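Local atomic coordinates of hypothetical protein, IPT/TIG domain protein (PDB entry 4HW6), a protein that is of unknown function but joins an IPT/TIG domain to a six-bladed beta-propeller and is thought to be an auxiliary nutrient-binding protein, probably for carbohydrate. Residues A234-N239 with I278-T283; I252-P257 with E264-M269; C296-D301 with G317-P322. All coordinates share one frame; numbering follows the deposited sequence.

Interaction 1: A234-N239 with I278-T283; sequences AVHPQN and IVWHPT
Trp280 projects from the end of strand 276-280 and reaches across to residues 234-237. Its chi1 of -75° sets CG anti to the carbonyl carbon, so that the indole stands across Ala234-Pro237. CB begins the contact, 3.8 Å from Pro237 CD, and CG lies against the same methylene. One bond further, CD1 approaches the backbone carbonyl of Val235 and packs on Ala234 CB, which also lies 3.5 Å from Ile278 CG2. NE1 gives a weak, bent hydrogen bond to Ala234 O (3.4 Å, 138°), which lies near the indole plane. Over the face of the five-membered ring sits His236 CA, a CH-pi contact. At the far end the six-membered ring of Trp280 receives the imidazole edge of His236 in a T-shaped stack, with planes at 77°. His236 CD2 points at this ring and is about equally far from all six of its atoms, 3.6 Å in the case of Trp280 CZ3. The imidazole is fixed in rotation: ND1 accepts the N-H groups of both Gln238 and Asn239, while NE2 bonds Gly284 O. An alanine in place of Trp280 would remove both the ring face under His236 and the N-H to Ala234 O, and would probably loosen the packing between these two segments. Farther along, Gln238 NE2 reaches Thr283 O in another weak bond, its OE1 being held by Arg304. The contact joins the first strands of two successive propeller blades: Trp280 also packs on Ala287 of strand 286-291, and His236 on Tyr243 of strand 242-244.

Interaction 2: I252-P257 with E264-M269; sequences ISSYDP and EEEVMM
A classic beta bulge shapes this edge of a propeller blade, where Glu266 and Val267 together face the single residue Ile252 of strand 251-255. The two strands run antiparallel, and Ile252 uses both backbone groups across the gap. Ile252 N bonds Val267 O at 2.9 Å, and Ile252 O receives Glu266 N at 2.7 Å, both donors lying nearly along the axis of the carbonyl they meet. The Glu266 bond, though short, is bent at its hydrogen, with an N-H...O angle of 134° against 160° for that of Ile252 N to Val267 O. The chain turns a corner at Glu264 and again at the bulge, and two serine hydroxyls add bonds across the contact. Ser253 OG, anti to its own carbonyl carbon, donates to Glu264 O (2.6 Å); it comes in the carbonyl plane, on a lone pair. On the next residue Ser254 OG occupies the crowded position between backbone N and carbonyl carbon, from which it donates to Glu266 OE2, also at 2.6 Å. The glutamate gets there by folding: chi2 of -82° bends the chain back alongside strand 251-255, and OE2 accepts through its anti lone pair. The apolar side belongs to Ile252. Its CD1 lies beside Val267 CG1, the two side chains pointing the same way, while its CG1 meets the selenium of Met269, deposited as selenomethionine, at 3.7 Å; Ile252 and Met269 both pack on Ile289 of strand 286-291. Glu266 OE2 also forms a salt bridge with Lys241, and Glu264 has its own with Arg246. With a hydroxyl and an ammonium group converging on one oxygen, Glu266 is likely to stay ionised, its charge probably offset in part by Lys241.

Interaction 3: C296-D301 with G317-P322; sequences CIYRVD and GQHSSP. With EDO (1,2-ethanediol), chain G.
Asp301 OD1 is gripped twice by Arg299, two residues earlier on strand 296-301. Arg299 NE forms a salt bridge to Asp301 OD1 (2.8 Å, 161°), the oxygen lying in the guanidinium plane and accepting on its syn lone pair, and Arg299 NH2 adds a weak bond to Asp301 OD1 at 3.1 Å. The same arginine makes a cation-pi contact with Trp286. At the other end of the strand, Cys296 SG, set by a chi1 of 57° between backbone N and carbonyl carbon, rests 3.8 Å from His319 CA and lies at the edge of the Tyr298 ring. Tyr298 OH approaches the His319 ring at its edge, 3.8 Å from His319 CD2, but its hydrogen bond goes to Asp270. His319 is held at both nitrogens, ND1 paired with Ser320 OG at 2.8 Å and NE2 with Thr271. Strand 296-301 is the third of a four-stranded propeller blade, and residues 317-322 form the loop after 313-315, one of the two edge strands of the sheet. At its start Gly317 passes close to Cys296; with phi of 82°, a CB there would be jammed against the preceding carbonyl and lie 3.0 Å from Cys296 CA. The loop then closes a type II turn, Ser321 N bonding Gln318 O at 3.0 Å. Beyond it, Pro322 O accepts a 2.6 Å hydrogen bond from O2 of a 1,2-ethanediol, probably carried over from crystallisation.

In the fold
The three contacts follow the chain through two successive blades of the propeller. Interaction 2 is nested within the loop closed by interaction 1; their centres are about 14 Å apart, and they touch where Ile278 CD1 packs 4.2 Å from Ile252 CG1. Interaction 3 comes later, its centre about 19 Å from each of the others. Its nearest atoms are about 4 Å from interaction 2 and 5 Å from interaction 1. Asp270 and Thr271, directly after 264-269, hold Tyr298 and His319, and Tyr291 meets both Met269 and Tyr298. A different 1,2-ethanediol from the one at Pro322 lies about 3 Å from the His281 side chain, but such a molecule alone does not establish a nutrient site.

Interaction 1: A234-N239 with I278-T283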
ATOM      1  N   ALA A 234      11.106  14.875  -2.970  1.00 15.48           N
ATOM      2  CA  ALA A 234      11.638  13.523  -3.031  1.00 15.28           C
ATOM      3  C   ALA A 234      13.009  13.506  -2.369  1.00 14.64           C
ATOM      4  O   ALA A 234      13.957  14.122  -2.859  1.00 16.88           O
ATOM      5  CB  ALA A 234      11.731  13.063  -4.471  1.00 15.68           C
ATOM      6  N   VAL A 235      13.104  12.781  -1.262  1.00 14.78           N
ATOM      7  CA  VAL A 235      14.316  12.735  -0.462  1.00 14.67           C
ATOM      8  C   VAL A 235      15.193  11.588  -0.930  1.00 14.72           C
ATOM      9  O   VAL A 235      14.802  10.428  -0.826  1.00 15.25           O
ATOM     10  CB  VAL A 235      14.021  12.554   1.032  1.00 15.32           C
ATOM     11  CG1 VAL A 235      15.322  12.461   1.830  1.00 15.63           C
ATOM     12  CG2 VAL A 235      13.181  13.710   1.549  1.00 16.17           C
ATOM     13  N   HIS A 236      16.396  11.900  -1.393  1.00 14.61           N
ATOM     14  CA  HIS A 236      17.311  10.864  -1.885  1.00 14.54           C
ATOM     15  C   HIS A 236      17.804  10.006  -0.727  1.00 15.77           C
ATOM     16  O   HIS A 236      18.282  10.537   0.284  1.00 15.59           O
ATOM     17  CB  HIS A 236      18.515  11.455  -2.582  1.00 15.12           C
ATOM     18  CG  HIS A 236      19.346  10.430  -3.303  1.00 16.07           C
ATOM     19  ND1 HIS A 236      20.357   9.721  -2.694  1.00 16.51           N
ATOM     20  CD2 HIS A 236      19.299   9.996  -4.584  1.00 15.79           C
ATOM     21  CE1 HIS A 236      20.896   8.899  -3.573  1.00 17.40           C
ATOM     22  NE2 HIS A 236      20.248   9.017  -4.718  1.00 16.04           N
ATOM     23  N   PRO A 237      17.737   8.662  -0.881  1.00 16.91           N
ATOM     24  CA  PRO A 237      18.005   7.771   0.255  1.00 18.04           C
ATOM     25  C   PRO A 237      19.442   7.658   0.758  1.00 19.18           C
ATOM     26  O   PRO A 237      19.641   7.128   1.859  1.00 21.54           O
ATOM     27  CB  PRO A 237      17.548   6.393  -0.258  1.00 20.23           C
ATOM     28  CG  PRO A 237      17.580   6.497  -1.740  1.00 18.86           C
ATOM     29  CD  PRO A 237      17.232   7.920  -2.058  1.00 17.42           C
ATOM     30  N   GLN A 238      20.436   8.105  -0.015  1.00 19.05           N
ATOM     31  CA  GLN A 238      21.807   8.177   0.474  1.00 20.15           C
ATOM     32  C   GLN A 238      22.350   9.585   0.660  1.00 19.39           C
ATOM     33  O   GLN A 238      23.116   9.801   1.582  1.00 20.05           O
ATOM     34  CB  GLN A 238      22.784   7.395  -0.423  1.00 21.24           C
ATOM     35  CG  GLN A 238      22.562   5.891  -0.381  1.00 22.74           C
ATOM     36  CD  GLN A 238      21.520   5.449  -1.378  1.00 22.40           C
ATOM     37  OE1 GLN A 238      21.522   5.924  -2.515  1.00 21.58           O
ATOM     38  NE2 GLN A 238      20.609   4.572  -0.960  1.00 22.81           N
ATOM     39  N   ASN A 239      21.991  10.528  -0.216  1.00 17.42           N
ATOM     40  CA  ASN A 239      22.549  11.898  -0.123  1.00 17.56           C
ATOM     41  C   ASN A 239      21.653  12.833   0.693  1.00 17.19           C
ATOM     42  O   ASN A 239      22.103  13.881   1.156  1.00 18.25           O
ATOM     43  CB  ASN A 239      22.971  12.480  -1.493  1.00 17.22           C
ATOM     44  CG  ASN A 239      21.814  12.975  -2.357  1.00 16.19           C
ATOM     45  OD1 ASN A 239      20.747  13.419  -1.888  1.00 16.17           O
ATOM     46  ND2 ASN A 239      22.031  12.904  -3.670  1.00 15.87           N
ATOM     47  N   ILE A 278       7.904  13.088  -7.817  1.00 12.10           N
ATOM     48  CA  ILE A 278       9.178  12.384  -7.956  1.00 12.41           C
ATOM     49  C   ILE A 278       9.288  11.339  -6.858  1.00 12.66           C
ATOM     50  O   ILE A 278       8.974  11.617  -5.709  1.00 13.68           O
ATOM     51  CB  ILE A 278      10.348  13.377  -7.902  1.00 12.84           C
ATOM     52  CG1 ILE A 278      10.274  14.357  -9.087  1.00 15.00           C
ATOM     53  CG2 ILE A 278      11.701  12.631  -7.975  1.00 12.98           C
ATOM     54  CD1 ILE A 278      11.241  15.524  -8.996  1.00 17.18           C
ATOM     55  N   VAL A 279       9.689  10.125  -7.229  1.00 12.79           N
ATOM     56  CA  VAL A 279       9.879   9.046  -6.270  1.00 11.93           C
ATOM     57  C   VAL A 279      11.217   8.347  -6.546  1.00 12.77           C
ATOM     58  O   VAL A 279      11.425   7.795  -7.636  1.00 12.47           O
ATOM     59  CB  VAL A 279       8.747   7.972  -6.326  1.00 12.50           C
ATOM     60  CG1 VAL A 279       8.902   7.022  -5.155  1.00 12.16           C
ATOM     61  CG2 VAL A 279       7.340   8.592  -6.359  1.00 13.15           C
ATOM     62  N   TRP A 280      12.111   8.363  -5.559  1.00 13.16           N
ATOM     63  CA  TRP A 280      13.392   7.673  -5.657  1.00 13.61           C
ATOM     64  C   TRP A 280      13.202   6.152  -5.605  1.00 13.51           C
ATOM     65  O   TRP A 280      12.459   5.620  -4.770  1.00 14.04           O
ATOM     66  CB  TRP A 280      14.375   8.133  -4.563  1.00 14.52           C
ATOM     67  CG  TRP A 280      14.941   9.472  -4.846  1.00 14.25           C
ATOM     68  CD1 TRP A 280      14.550  10.660  -4.301  1.00 15.01           C
ATOM     69  CD2 TRP A 280      15.894   9.777  -5.848  1.00 14.53           C
ATOM     70  NE1 TRP A 280      15.273  11.697  -4.851  1.00 14.35           N
ATOM     71  CE2 TRP A 280      16.081  11.182  -5.836  1.00 14.70           C
ATOM     72  CE3 TRP A 280      16.623   9.001  -6.758  1.00 14.27           C
ATOM     73  CZ2 TRP A 280      16.976  11.815  -6.693  1.00 15.81           C
ATOM     74  CZ3 TRP A 280      17.483   9.642  -7.628  1.00 16.18           C
ATOM     75  CH2 TRP A 280      17.659  11.035  -7.579  1.00 14.22           C
ATOM     76  N   HIS A 281      13.898   5.442  -6.491  1.00 13.45           N
ATOM     77  CA  HIS A 281      14.033   4.010  -6.333  1.00 13.26           C
ATOM     78  C   HIS A 281      14.722   3.745  -5.003  1.00 14.81           C
ATOM     79  O   HIS A 281      15.561   4.529  -4.588  1.00 15.15           O
ATOM     80  CB  HIS A 281      14.863   3.406  -7.460  1.00 13.96           C
ATOM     81  CG  HIS A 281      14.827   1.909  -7.511  1.00 13.98           C
ATOM     82  ND1 HIS A 281      15.772   1.109  -6.896  1.00 15.21           N
ATOM     83  CD2 HIS A 281      13.959   1.066  -8.120  1.00 13.67           C
ATOM     84  CE1 HIS A 281      15.479  -0.161  -7.131  1.00 16.96           C
ATOM     85  NE2 HIS A 281      14.377  -0.211  -7.864  1.00 15.11           N
ATOM     86  N   PRO A 282      14.368   2.631  -4.324  1.00 16.48           N
ATOM     87  CA  PRO A 282      14.967   2.415  -3.015  1.00 18.39           C
ATOM     88  C   PRO A 282      16.495   2.361  -3.020  1.00 19.12           C
ATOM     89  O   PRO A 282      17.124   2.725  -2.032  1.00 21.74           O
ATOM     90  CB  PRO A 282      14.353   1.086  -2.572  1.00 19.40           C
ATOM     91  CG  PRO A 282      13.003   1.103  -3.201  1.00 20.37           C
ATOM     92  CD  PRO A 282      13.214   1.746  -4.552  1.00 17.59           C
ATOM     93  N   THR A 283      17.102   1.929  -4.119  1.00 16.67           N
ATOM     94  CA  THR A 283      18.570   1.938  -4.232  1.00 17.59           C
ATOM     95  C   THR A 283      19.188   3.341  -4.293  1.00 18.03           C
ATOM     96  O   THR A 283      20.382   3.515  -4.016  1.00 19.25           O
ATOM     97  CB  THR A 283      19.046   1.218  -5.511  1.00 18.53           C
ATOM     98  OG1 THR A 283      18.522   1.890  -6.661  1.00 17.38           O
ATOM     99  CG2 THR A 283      18.605  -0.238  -5.519  1.00 19.26           C
TER

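Interaction 2: I252-P257 with E264-M269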
ATOM      1  N   ILE A 252      14.522  20.139 -12.329  1.00 13.36           N
ATOM      2  CA  ILE A 252      14.488  19.637 -10.981  1.00 13.70           C
ATOM      3  C   ILE A 252      15.507  20.450 -10.176  1.00 14.12           C
ATOM      4  O   ILE A 252      16.646  20.641 -10.591  1.00 15.13           O
ATOM      5  CB  ILE A 252      14.851  18.149 -10.920  1.00 14.68           C
ATOM      6  CG1 ILE A 252      13.848  17.347 -11.746  1.00 15.81           C
ATOM      7  CG2 ILE A 252      14.911  17.648  -9.466  1.00 15.63           C
ATOM      8  CD1 ILE A 252      14.272  15.900 -11.958  1.00 16.87           C
ATOM      9  N   SER A 253      15.060  20.885  -9.000  1.00 13.12           N
ATOM     10  CA  SER A 253      15.866  21.618  -8.058  1.00 14.28           C
ATOM     11  C   SER A 253      16.112  20.744  -6.837  1.00 13.43           C
ATOM     12  O   SER A 253      15.424  19.717  -6.643  1.00 12.55           O
ATOM     13  CB  SER A 253      15.134  22.906  -7.622  1.00 15.61           C
ATOM     14  OG  SER A 253      14.805  23.751  -8.741  1.00 15.35           O
ATOM     15  N   SER A 254      17.021  21.166  -5.968  1.00 14.44           N
ATOM     16  CA  SER A 254      17.167  20.509  -4.671  1.00 14.03           C
ATOM     17  C   SER A 254      17.549  21.453  -3.554  1.00 16.13           C
ATOM     18  O   SER A 254      18.146  22.517  -3.778  1.00 15.08           O
ATOM     19  CB  SER A 254      18.232  19.401  -4.708  1.00 15.02           C
ATOM     20  OG  SER A 254      19.529  19.944  -4.846  1.00 16.38           O
ATOM     21  N   TYR A 255      17.231  20.997  -2.343  1.00 14.49           N
ATOM     22  CA  TYR A 255      17.659  21.596  -1.105  1.00 15.69           C
ATOM     23  C   TYR A 255      18.284  20.517  -0.227  1.00 17.15           C
ATOM     24  O   TYR A 255      17.697  19.440  -0.021  1.00 15.30           O
ATOM     25  CB  TYR A 255      16.466  22.268  -0.382  1.00 17.04           C
ATOM     26  CG  TYR A 255      16.840  22.764   0.997  1.00 18.75           C
ATOM     27  CD1 TYR A 255      17.462  23.985   1.173  1.00 21.37           C
ATOM     28  CD2 TYR A 255      16.601  21.995   2.116  1.00 20.90           C
ATOM     29  CE1 TYR A 255      17.827  24.433   2.434  1.00 22.16           C
ATOM     30  CE2 TYR A 255      16.937  22.437   3.379  1.00 20.34           C
ATOM     31  CZ  TYR A 255      17.549  23.659   3.544  1.00 21.05           C
ATOM     32  OH  TYR A 255      17.906  24.087   4.817  1.00 25.59           O
ATOM     33  N   ASP A 256      19.485  20.796   0.270  1.00 18.32           N
ATOM     34  CA  ASP A 256      20.206  19.862   1.141  1.00 19.50           C
ATOM     35  C   ASP A 256      20.007  20.222   2.602  1.00 19.74           C
ATOM     36  O   ASP A 256      20.595  21.199   3.080  1.00 21.56           O
ATOM     37  CB  ASP A 256      21.691  19.892   0.806  1.00 21.03           C
ATOM     38  CG  ASP A 256      22.483  18.844   1.566  1.00 23.39           C
ATOM     39  OD1 ASP A 256      21.968  18.255   2.527  1.00 24.12           O
ATOM     40  OD2 ASP A 256      23.620  18.599   1.169  1.00 28.10           O
ATOM     41  N   PRO A 257      19.243  19.412   3.342  1.00 19.74           N
ATOM     42  CA  PRO A 257      18.934  19.824   4.722  1.00 22.49           C
ATOM     43  C   PRO A 257      20.124  19.803   5.659  1.00 26.17           C
ATOM     44  O   PRO A 257      20.086  20.494   6.682  1.00 27.11           O
ATOM     45  CB  PRO A 257      17.886  18.807   5.197  1.00 24.32           C
ATOM     46  CG  PRO A 257      17.780  17.764   4.148  1.00 22.22           C
ATOM     47  CD  PRO A 257      18.565  18.161   2.950  1.00 20.56           C
ATOM     48  N   GLU A 264      19.541  25.175  -7.876  1.00 17.97           N
ATOM     49  CA  GLU A 264      18.347  25.518  -8.625  1.00 18.19           C
ATOM     50  C   GLU A 264      18.108  24.557  -9.787  1.00 17.10           C
ATOM     51  O   GLU A 264      16.981  24.155 -10.031  1.00 18.30           O
ATOM     52  CB  GLU A 264      18.419  26.962  -9.138  1.00 20.07           C
ATOM     53  CG  GLU A 264      17.121  27.390  -9.777  1.00 19.85           C
ATOM     54  CD  GLU A 264      17.019  28.872 -10.076  1.00 26.79           C
ATOM     55  OE1 GLU A 264      18.031  29.593  -9.926  1.00 25.92           O
ATOM     56  OE2 GLU A 264      15.913  29.300 -10.505  1.00 25.12           O
ATOM     57  N   GLU A 265      19.161  24.226 -10.532  1.00 17.11           N
ATOM     58  CA  GLU A 265      19.026  23.383 -11.702  1.00 18.17           C
ATOM     59  C   GLU A 265      19.870  22.118 -11.554  1.00 17.50           C
ATOM     60  O   GLU A 265      21.008  22.064 -12.043  1.00 17.32           O
ATOM     61  CB  GLU A 265      19.453  24.184 -12.932  1.00 22.45           C
ATOM     62  CG  GLU A 265      19.065  23.532 -14.251  1.00 24.57           C
ATOM     63  CD  GLU A 265      19.533  24.349 -15.438  1.00 34.24           C
ATOM     64  OE1 GLU A 265      19.116  25.516 -15.562  1.00 35.00           O
ATOM     65  OE2 GLU A 265      20.312  23.821 -16.248  1.00 37.98           O
ATOM     66  N   GLU A 266      19.333  21.104 -10.871  1.00 16.80           N
ATOM     67  CA  GLU A 266      19.978  19.774 -10.859  1.00 16.36           C
ATOM     68  C   GLU A 266      20.002  19.248 -12.290  1.00 18.00           C
ATOM     69  O   GLU A 266      21.018  18.733 -12.739  1.00 19.98           O
ATOM     70  CB  GLU A 266      19.259  18.788  -9.938  1.00 15.86           C
ATOM     71  CG  GLU A 266      19.419  19.090  -8.444  1.00 17.92           C
ATOM     72  CD  GLU A 266      20.723  18.582  -7.863  1.00 19.95           C
ATOM     73  OE1 GLU A 266      21.525  17.970  -8.611  1.00 21.41           O
ATOM     74  OE2 GLU A 266      20.957  18.781  -6.638  1.00 20.07           O
ATOM     75  N   VAL A 267      18.881  19.386 -12.999  1.00 17.83           N
ATOM     76  CA  VAL A 267      18.812  19.054 -14.425  1.00 16.44           C
ATOM     77  C   VAL A 267      17.629  19.754 -15.053  1.00 15.44           C
ATOM     78  O   VAL A 267      16.637  20.007 -14.378  1.00 14.62           O
ATOM     79  CB  VAL A 267      18.715  17.509 -14.628  1.00 18.00           C
ATOM     80  CG1 VAL A 267      17.350  16.971 -14.235  1.00 16.58           C
ATOM     81  CG2 VAL A 267      19.097  17.114 -16.057  1.00 16.88           C
HETATM   82  N   MSE A 268      17.723  20.074 -16.341  1.00 16.88           N
HETATM   83  CA  MSE A 268      16.572  20.616 -17.074  0.50 17.05           C
HETATM   84  C   MSE A 268      15.547  19.515 -17.303  1.00 17.94           C
HETATM   85  O   MSE A 268      15.890  18.338 -17.452  1.00 17.72           O
HETATM   86  CB  MSE A 268      16.982  21.179 -18.440  0.50 19.02           C
HETATM   87  CG  MSE A 268      17.882  22.394 -18.377  0.50 20.91           C
HETATM   88 SE   MSE A 268      17.074  23.886 -17.433  0.38 21.94          SE
HETATM   89  CE  MSE A 268      15.383  24.174 -18.374  0.50 24.51           C
HETATM   90  N   MSE A 269      14.282  19.915 -17.354  1.00 16.43           N
HETATM   91  CA  MSE A 269      13.192  19.043 -17.762  1.00 16.60           C
HETATM   92  C   MSE A 269      12.588  19.591 -19.045  1.00 16.65           C
HETATM   93  O   MSE A 269      12.781  20.754 -19.410  1.00 15.29           O
HETATM   94  CB  MSE A 269      12.122  18.938 -16.664  1.00 16.16           C
HETATM   95  CG  MSE A 269      12.504  18.009 -15.529  1.00 19.17           C
HETATM   96 SE   MSE A 269      11.115  17.932 -14.148  0.75 14.23          SE
HETATM   97  CE  MSE A 269       9.709  17.191 -15.287  1.00 17.59           C
TER

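Interaction 3: C296-D301 with G317-P322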
ATOM      1  N   CYS A 296       2.249  10.554 -18.267  1.00 12.10           N
ATOM      2  CA  CYS A 296       3.433   9.756 -18.576  1.00 12.55           C
ATOM      3  C   CYS A 296       4.362   9.744 -17.385  1.00 13.20           C
ATOM      4  O   CYS A 296       4.191  10.524 -16.432  1.00 12.47           O
ATOM      5  CB  CYS A 296       4.099  10.236 -19.854  1.00 12.77           C
ATOM      6  SG  CYS A 296       4.560  11.959 -19.819  1.00 14.80           S
ATOM      7  N   ILE A 297       5.277   8.779 -17.393  1.00 12.39           N
ATOM      8  CA  ILE A 297       6.270   8.635 -16.352  1.00 11.80           C
ATOM      9  C   ILE A 297       7.654   8.629 -17.015  1.00 11.66           C
ATOM     10  O   ILE A 297       7.886   7.913 -17.997  1.00 12.64           O
ATOM     11  CB  ILE A 297       6.070   7.333 -15.531  1.00 12.17           C
ATOM     12  CG1 ILE A 297       4.703   7.317 -14.835  1.00 12.35           C
ATOM     13  CG2 ILE A 297       7.216   7.174 -14.513  1.00 12.15           C
ATOM     14  CD1 ILE A 297       4.359   5.998 -14.139  1.00 12.52           C
ATOM     15  N   TYR A 298       8.556   9.440 -16.483  1.00 11.48           N
ATOM     16  CA  TYR A 298       9.935   9.486 -16.933  1.00 11.99           C
ATOM     17  C   TYR A 298      10.831   8.935 -15.839  1.00 12.68           C
ATOM     18  O   TYR A 298      10.431   8.831 -14.660  1.00 13.52           O
ATOM     19  CB  TYR A 298      10.368  10.937 -17.183  1.00 13.85           C
ATOM     20  CG  TYR A 298       9.927  11.617 -18.455  1.00 13.12           C
ATOM     21  CD1 TYR A 298       8.595  11.668 -18.833  1.00 13.09           C
ATOM     22  CD2 TYR A 298      10.854  12.298 -19.247  1.00 13.74           C
ATOM     23  CE1 TYR A 298       8.192  12.358 -19.978  1.00 13.15           C
ATOM     24  CE2 TYR A 298      10.456  12.971 -20.395  1.00 14.15           C
ATOM     25  CZ  TYR A 298       9.113  12.997 -20.755  1.00 13.39           C
ATOM     26  OH  TYR A 298       8.727  13.703 -21.895  1.00 14.67           O
ATOM     27  N   ARG A 299      12.063   8.608 -16.233  1.00 13.18           N
ATOM     28  CA  ARG A 299      13.107   8.227 -15.281  0.50 12.82           C
ATOM     29  C   ARG A 299      14.276   9.212 -15.357  1.00 13.39           C
ATOM     30  O   ARG A 299      14.697   9.618 -16.450  1.00 14.32           O
ATOM     31  CB  ARG A 299      13.587   6.797 -15.569  0.50 13.43           C
ATOM     32  CG  ARG A 299      14.896   6.406 -14.879  0.50 13.55           C
ATOM     33  CD  ARG A 299      15.078   4.907 -14.803  0.50 14.10           C
ATOM     34  NE  ARG A 299      16.474   4.513 -14.697  0.50 14.56           N
ATOM     35  CZ  ARG A 299      16.889   3.247 -14.644  0.50 15.77           C
ATOM     36  NH1 ARG A 299      16.008   2.266 -14.679  0.50 16.03           N
ATOM     37  NH2 ARG A 299      18.183   2.958 -14.567  0.50 15.94           N
ATOM     38  N   VAL A 300      14.829   9.553 -14.196  1.00 13.74           N
ATOM     39  CA  VAL A 300      16.034  10.385 -14.103  1.00 13.75           C
ATOM     40  C   VAL A 300      17.103   9.606 -13.325  1.00 14.48           C
ATOM     41  O   VAL A 300      16.894   9.183 -12.186  1.00 15.00           O
ATOM     42  CB  VAL A 300      15.740  11.770 -13.504  1.00 12.79           C
ATOM     43  CG1 VAL A 300      15.073  11.668 -12.129  1.00 13.21           C
ATOM     44  CG2 VAL A 300      17.030  12.587 -13.477  1.00 13.42           C
ATOM     45  N   ASP A 301      18.224   9.346 -13.973  1.00 15.12           N
ATOM     46  CA  ASP A 301      19.310   8.599 -13.368  1.00 17.12           C
ATOM     47  C   ASP A 301      20.174   9.485 -12.477  1.00 17.82           C
ATOM     48  O   ASP A 301      20.338  10.680 -12.745  1.00 18.44           O
ATOM     49  CB  ASP A 301      20.190   7.968 -14.455  1.00 18.27           C
ATOM     50  CG  ASP A 301      19.490   6.823 -15.208  1.00 24.75           C
ATOM     51  OD1 ASP A 301      18.754   6.049 -14.591  1.00 23.99           O
ATOM     52  OD2 ASP A 301      19.700   6.690 -16.423  1.00 31.08           O
ATOM     53  N   GLY A 317       3.697   5.639 -21.189  1.00 12.91           N
ATOM     54  CA  GLY A 317       2.706   6.621 -21.566  1.00 12.51           C
ATOM     55  C   GLY A 317       3.141   7.415 -22.771  1.00 13.91           C
ATOM     56  O   GLY A 317       4.232   7.219 -23.316  1.00 13.03           O
ATOM     57  N   GLN A 318       2.265   8.328 -23.180  1.00 14.08           N
ATOM     58  CA  GLN A 318       2.578   9.316 -24.198  1.00 14.88           C
ATOM     59  C   GLN A 318       2.173  10.677 -23.663  1.00 13.97           C
ATOM     60  O   GLN A 318       1.030  10.897 -23.264  1.00 13.57           O
ATOM     61  CB  GLN A 318       1.863   9.027 -25.510  1.00 16.31           C
ATOM     62  CG  GLN A 318       2.256  10.010 -26.582  1.00 16.64           C
ATOM     63  CD  GLN A 318       1.718   9.634 -27.935  1.00 22.50           C
ATOM     64  OE1 GLN A 318       2.251   8.735 -28.601  1.00 23.42           O
ATOM     65  NE2 GLN A 318       0.651  10.291 -28.339  1.00 21.58           N
ATOM     66  N   HIS A 319       3.151  11.570 -23.638  1.00 14.67           N
ATOM     67  CA  HIS A 319       2.981  12.928 -23.150  1.00 14.07           C
ATOM     68  C   HIS A 319       1.773  13.589 -23.816  1.00 13.21           C
ATOM     69  O   HIS A 319       1.688  13.640 -25.047  1.00 13.22           O
ATOM     70  CB  HIS A 319       4.259  13.689 -23.475  1.00 14.92           C
ATOM     71  CG  HIS A 319       4.408  15.012 -22.787  1.00 15.53           C
ATOM     72  ND1 HIS A 319       3.560  16.077 -23.003  1.00 16.96           N
ATOM     73  CD2 HIS A 319       5.398  15.469 -21.981  1.00 15.34           C
ATOM     74  CE1 HIS A 319       4.013  17.132 -22.340  1.00 17.15           C
ATOM     75  NE2 HIS A 319       5.131  16.790 -21.710  1.00 16.26           N
ATOM     76  N   SER A 320       0.850  14.060 -22.988  1.00 13.75           N
ATOM     77  CA  SER A 320      -0.367  14.781 -23.413  1.00 14.51           C
ATOM     78  C   SER A 320      -1.414  13.905 -24.147  1.00 15.89           C
ATOM     79  O   SER A 320      -2.291  14.430 -24.836  1.00 16.67           O
ATOM     80  CB  SER A 320      -0.003  16.031 -24.242  1.00 17.06           C
ATOM     81  OG  SER A 320       0.937  16.852 -23.536  1.00 17.91           O
ATOM     82  N   SER A 321      -1.328  12.580 -23.982  1.00 14.15           N
ATOM     83  CA  SER A 321      -2.274  11.654 -24.600  0.50 14.87           C
ATOM     84  C   SER A 321      -2.883  10.771 -23.517  1.00 14.99           C
ATOM     85  O   SER A 321      -2.413   9.669 -23.263  1.00 15.32           O
ATOM     86  CB  SER A 321      -1.591  10.796 -25.676  0.50 15.83           C
ATOM     87  OG  SER A 321      -2.552  10.020 -26.379  0.50 16.63           O
ATOM     88  N   PRO A 322      -3.919  11.271 -22.835  1.00 13.02           N
ATOM     89  CA  PRO A 322      -4.540  10.469 -21.777  1.00 13.73           C
ATOM     90  C   PRO A 322      -5.300   9.265 -22.324  1.00 15.67           C
ATOM     91  O   PRO A 322      -5.904   9.322 -23.404  1.00 16.07           O
ATOM     92  CB  PRO A 322      -5.501  11.460 -21.104  1.00 14.62           C
ATOM     93  CG  PRO A 322      -5.869  12.409 -22.211  1.00 15.28           C
ATOM     94  CD  PRO A 322      -4.595  12.578 -22.995  1.00 14.89           C
TER
HETATM   95  C1  EDO G 503     -10.653   9.567 -23.067  1.00 32.84           C
HETATM   96  O1  EDO G 503     -11.155  10.790 -23.644  1.00 31.63           O
HETATM   97  C2  EDO G 503      -9.160   9.704 -22.777  1.00 28.65           C
HETATM   98  O2  EDO G 503      -8.432   9.793 -24.013  1.00 27.03           O